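Local coordinates for putative NADH-flavin reductase (Lactobacillus casei ATCC 334, PDB 3H2S), which binds NADPH in a Rossmann-type nucleotide-binding fold and probably acts as an oxidoreductase that passes reducing equivalents from the nicotinamide cofactor to a flavin, at the interface of chains A and B. Residues are numbered along the deposited sequence; one frame, centred on the assembly and turned at random. Chains: chain A/B, Putative NADH-flavin reductase.

Contact 1: the interface of chains A and B. Residues chain A 91, 94, 147-150; chain B 80, 83-84, 137.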
loop_
_atom_site.group_PDB
_atom_site.type_symbol
_atom_site.label_atom_id
_atom_site.label_comp_id
_atom_site.label_asym_id
_atom_site.label_seq_id
_atom_site.Cartn_x
_atom_site.Cartn_y
_atom_site.Cartn_z
ATOM N N SER A 91 1.344 -7.693 0.433
ATOM C CA SER A 91 2.791 -7.852 0.513
ATOM C C SER A 91 3.187 -9.271 0.898
ATOM O O SER A 91 4.300 -9.710 0.600
ATOM C CB SER A 91 3.394 -6.846 1.492
ATOM O OG SER A 91 3.253 -7.284 2.838
ATOM N N ARG A 94 3.004 -12.098 -2.512
ATOM C CA ARG A 94 3.840 -12.000 -3.701
ATOM C C ARG A 94 4.365 -13.380 -4.100
ATOM O O ARG A 94 4.792 -14.149 -3.254
ATOM C CB ARG A 94 5.002 -11.038 -3.446
ATOM C CG ARG A 94 4.519 -9.651 -3.003
ATOM C CD ARG A 94 3.810 -8.931 -4.147
ATOM N NE ARG A 94 3.522 -7.542 -3.780
ATOM C CZ ARG A 94 2.825 -6.696 -4.521
ATOM N NH1 ARG A 94 2.302 -7.104 -5.672
ATOM N NH2 ARG A 94 2.591 -5.464 -4.077
HETATM N N MSE A 147 -3.287 -1.978 -8.648
HETATM C CA MSE A 147 -1.858 -1.802 -8.921
HETATM C C MSE A 147 -1.121 -3.142 -8.951
HETATM O O MSE A 147 0.094 -3.198 -9.204
HETATM C CB MSE A 147 -1.219 -0.915 -7.853
HETATM C CG MSE A 147 -1.798 0.476 -7.767
HETATM SE SE MSE A 147 -1.042 1.427 -6.238
HETATM C CE MSE A 147 -1.700 3.189 -6.672
ATOM N N ASN A 148 -1.845 -4.215 -8.642
ATOM C CA ASN A 148 -1.221 -5.507 -8.411
ATOM C C ASN A 148 -1.704 -6.581 -9.378
ATOM O O ASN A 148 -2.594 -7.354 -9.056
ATOM C CB ASN A 148 -1.414 -5.924 -6.943
ATOM C CG ASN A 148 -0.885 -4.884 -5.982
ATOM O OD1 ASN A 148 -1.648 -4.056 -5.460
ATOM N ND2 ASN A 148 0.443 -4.786 -5.902
ATOM N N ALA A 149 -1.094 -6.621 -10.560
ATOM C CA ALA A 149 -1.545 -7.486 -11.653
ATOM C C ALA A 149 -1.165 -8.944 -11.441
ATOM O O ALA A 149 -1.600 -9.815 -12.192
ATOM C CB ALA A 149 -0.986 -7.002 -12.959
ATOM N N ASN A 150 -0.253 -9.195 -10.509
ATOM C CA ASN A 150 0.329 -10.521 -10.337
ATOM C C ASN A 150 0.022 -11.162 -8.973
ATOM O O ASN A 150 0.697 -12.092 -8.543
ATOM C CB ASN A 150 1.837 -10.445 -10.571
ATOM C CG ASN A 150 2.179 -9.815 -11.914
ATOM O OD1 ASN A 150 2.876 -8.799 -11.980
ATOM N ND2 ASN A 150 1.606 -10.362 -12.986
ATOM N N TYR B 80 7.742 -5.093 -7.553
ATOM C CA TYR B 80 6.677 -4.848 -6.557
ATOM C C TYR B 80 7.215 -4.353 -5.208
ATOM O O TYR B 80 6.479 -3.751 -4.419
ATOM C CB TYR B 80 5.789 -6.081 -6.350
ATOM C CG TYR B 80 6.550 -7.318 -5.932
ATOM C CD1 TYR B 80 7.008 -7.468 -4.626
ATOM C CD2 TYR B 80 6.764 -8.364 -6.832
ATOM C CE1 TYR B 80 7.678 -8.617 -4.235
ATOM C CE2 TYR B 80 7.453 -9.508 -6.449
ATOM C CZ TYR B 80 7.918 -9.620 -5.153
ATOM O OH TYR B 80 8.605 -10.757 -4.766
ATOM N N LEU B 83 6.845 -0.734 -4.188
ATOM C CA LEU B 83 5.552 -0.444 -3.586
ATOM C C LEU B 83 5.446 -1.005 -2.169
ATOM O O LEU B 83 5.069 -0.283 -1.233
ATOM C CB LEU B 83 4.433 -0.989 -4.471
ATOM C CG LEU B 83 2.984 -0.688 -4.057
ATOM C CD1 LEU B 83 2.728 0.832 -4.001
ATOM C CD2 LEU B 83 2.041 -1.350 -5.061
ATOM N N ASP B 84 5.788 -2.281 -2.006
ATOM C CA ASP B 84 5.668 -2.936 -0.703
ATOM C C ASP B 84 6.474 -2.261 0.397
ATOM O O ASP B 84 6.001 -2.159 1.532
ATOM C CB ASP B 84 6.012 -4.428 -0.783
ATOM C CG ASP B 84 4.925 -5.246 -1.476
ATOM O OD1 ASP B 84 3.787 -4.745 -1.651
ATOM O OD2 ASP B 84 5.234 -6.363 -1.918
ATOM N N TYR B 137 6.131 0.036 -10.874
ATOM C CA TYR B 137 5.854 -0.008 -9.450
ATOM C C TYR B 137 6.266 1.240 -8.698
ATOM O O TYR B 137 5.638 1.593 -7.700
ATOM C CB TYR B 137 6.434 -1.267 -8.829
ATOM C CG TYR B 137 5.507 -2.442 -8.962
ATOM C CD1 TYR B 137 5.756 -3.452 -9.899
ATOM C CD2 TYR B 137 4.321 -2.493 -8.229
ATOM C CE1 TYR B 137 4.903 -4.529 -10.032
ATOM C CE2 TYR B 137 3.444 -3.564 -8.372
ATOM C CZ TYR B 137 3.762 -4.600 -9.237
ATOM O OH TYR B 137 2.914 -5.683 -9.350
HETATM O O HOH W 1 6.391 -8.288 -0.401
HETATM O O HOH W 2 0.940 -4.581 -11.250
HETATM O O HOH W 3 1.242 -7.584 -8.606
#
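A:Arg94 and B:Asp84 meet tip to tip in a salt bridge across the interface. The guanidinium presents its NE side: NE donates to the carboxylate oxygen OD2 of B:Asp84 at 2.8 Å, on that oxygen's syn lone pair, and NH2 of A:Arg94 donates to OD1 at 2.8 Å. The second bond is nearly straight, 172° at the hydrogen, and its acceptor lies in the guanidinium plane. Because the two planes are turned 40° apart, the grip is a twisted fork. The bend of the arginine chain at chi2 (-69°) lays its aliphatic part over B:Tyr80.

A CH-pi contact adds a second point of packing. CD of A:Arg94 sits over the face of the B:Tyr80 ring, 3.7 Å from its centroid, while CB of B:Tyr80 covers the guanidinium centre. Guanidinium and ring are nearly parallel. An alanine in place of A:Arg94 would probably leave the B:Asp84 carboxylate without its cationic mate and uncover this tyrosine face.

Water carries further polar links. Water 1 joins the backbone O of A:Ser91 to OD2 of B:Asp84, giving that oxygen a second partner. The phenol OH of B:Tyr137 meets water 3, 2.6 Å away, which also contacts the backbone N of the poorly ordered A:Asn150; water 2 ties the same OH to O of A:Met147 and N of A:Ala149.

In the fold, chain A contributes the end of helix 80-91, the loop beyond it and the loop following helix 132-145, whereas chain B offers the start of helix 80-92 and helix 132-146.

Contact 2: the interface of chains A and B. Residues chain A 143-144, 147; chain B 143-144, 147.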
loop_
_atom_site.group_PDB
_atom_site.type_symbol
_atom_site.label_atom_id
_atom_site.label_comp_id
_atom_site.label_asym_id
_atom_site.label_seq_id
_atom_site.Cartn_x
_atom_site.Cartn_y
_atom_site.Cartn_z
ATOM N N GLN A 143 -8.382 1.107 -5.309
ATOM C CA GLN A 143 -7.438 1.569 -6.317
ATOM C C GLN A 143 -6.081 0.896 -6.132
ATOM O O GLN A 143 -5.393 0.597 -7.114
ATOM C CB GLN A 143 -7.277 3.081 -6.244
ATOM C CG GLN A 143 -8.521 3.868 -6.657
ATOM C CD GLN A 143 -8.230 5.340 -6.759
ATOM O OE1 GLN A 143 -8.470 5.955 -7.802
ATOM N NE2 GLN A 143 -7.562 5.882 -5.747
ATOM N N PHE A 144 -5.676 0.710 -4.876
ATOM C CA PHE A 144 -4.410 0.028 -4.577
ATOM C C PHE A 144 -4.403 -1.397 -5.126
ATOM O O PHE A 144 -3.410 -1.855 -5.683
ATOM C CB PHE A 144 -4.150 -0.021 -3.074
ATOM C CG PHE A 144 -3.087 -1.005 -2.691
ATOM C CD1 PHE A 144 -1.751 -0.699 -2.867
ATOM C CD2 PHE A 144 -3.425 -2.258 -2.175
ATOM C CE1 PHE A 144 -0.754 -1.634 -2.583
ATOM C CE2 PHE A 144 -2.439 -3.168 -1.819
ATOM C CZ PHE A 144 -1.105 -2.871 -2.052
HETATM N N MSE A 147 -3.287 -1.978 -8.648
HETATM C CA MSE A 147 -1.858 -1.802 -8.921
HETATM C C MSE A 147 -1.121 -3.142 -8.951
HETATM O O MSE A 147 0.094 -3.198 -9.204
HETATM C CB MSE A 147 -1.219 -0.915 -7.853
HETATM C CG MSE A 147 -1.798 0.476 -7.767
HETATM SE SE MSE A 147 -1.042 1.427 -6.238
HETATM C CE MSE A 147 -1.700 3.189 -6.672
ATOM N N GLN B 143 1.831 7.219 -6.734
ATOM C CA GLN B 143 0.383 7.344 -6.612
ATOM C C GLN B 143 -0.105 6.969 -5.210
ATOM O O GLN B 143 -0.972 7.646 -4.633
ATOM C CB GLN B 143 -0.299 6.486 -7.672
ATOM C CG GLN B 143 -0.074 7.008 -9.091
ATOM C CD GLN B 143 -0.957 6.324 -10.095
ATOM O OE1 GLN B 143 -1.577 6.974 -10.945
ATOM N NE2 GLN B 143 -1.096 5.014 -9.955
ATOM N N PHE B 144 0.429 5.876 -4.679
ATOM C CA PHE B 144 0.094 5.444 -3.321
ATOM C C PHE B 144 0.385 6.521 -2.290
ATOM O O PHE B 144 -0.373 6.697 -1.355
ATOM C CB PHE B 144 0.854 4.177 -2.946
ATOM C CG PHE B 144 0.833 3.877 -1.471
ATOM C CD1 PHE B 144 -0.311 3.374 -0.864
ATOM C CD2 PHE B 144 1.942 4.159 -0.676
ATOM C CE1 PHE B 144 -0.342 3.141 0.516
ATOM C CE2 PHE B 144 1.944 3.851 0.682
ATOM C CZ PHE B 144 0.794 3.386 1.285
HETATM N N MSE B 147 -2.254 9.018 -1.628
HETATM C CA MSE B 147 -3.433 8.550 -0.900
HETATM C C MSE B 147 -3.380 8.874 0.583
HETATM O O MSE B 147 -4.278 8.487 1.336
HETATM C CB MSE B 147 -3.582 7.047 -1.043
HETATM C CG MSE B 147 -3.691 6.593 -2.465
HETATM SE SE MSE B 147 -3.765 4.656 -2.566
HETATM C CE MSE B 147 -4.171 4.533 -4.472
#
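The loops that follow helix 132-145 of chain A and helix 132-146 of chain B meet here, each bringing its selenomethionine 147 against the last turns of the partner's helix. A:Met147 and B:Met147 reach toward each other tip to tip, and their terminal methyl carbons CE lie 3.6 Å apart. This is a van der Waals contact between like groups, as expected where equivalent residues face one another near a two-fold axis.

In both side chains the chain runs straight from CG to CE: chi2 and chi3 are 173° and 169° in A:Met147, with a matching shape in B:Met147. The straight chain carries selenium and methyl away from the loop and across to the other subunit. Selenium stands here in the place of the sulphur of methionine.

The glutamines form the next layer of the packing. Each methionine side chain passes the partner's residue 143 at a slant, and its methyl touches the base of that side chain: CE of A:Met147 is 3.7 Å from CB of B:Gln143, and CE of B:Met147 is 3.9 Å from CB of A:Gln143. The two distances agree closely, as two-fold symmetry requires.

The phenylalanines take part through their backbone, whose N atoms approach the opposite methyl. With CG anti to the backbone N (chi1 165° in both copies), the rings turn away from the touching methyls. The patch is therefore an apolar one: among these residues the polar atoms of the two chains stay too far apart to bond, and its cohesion probably rests on dispersion and burial. A:Met147 hides 42 Å² here and B:Met147 43 Å². The amide NE2 of B:Gln143 lies 3.8 Å from CE of A:Met147.

The C-alpha centres of contact 1 and contact 2 lie about 10 Å apart, and A:Met147 belongs to both. Its backbone carbonyl takes part in the water network of contact 1, whereas its side chain enters the apolar packing of contact 2, so one loop residue couples the two. Helix 132-146 of chain B also runs through both. Two-fold symmetry repeats the polar patch with the chains exchanged, while contact 2 pairs equivalent residues. Together they describe parts of one continuous surface that combines charge, water and apolar packing, consistent with a dimer, although the structure alone does not show the state in solution.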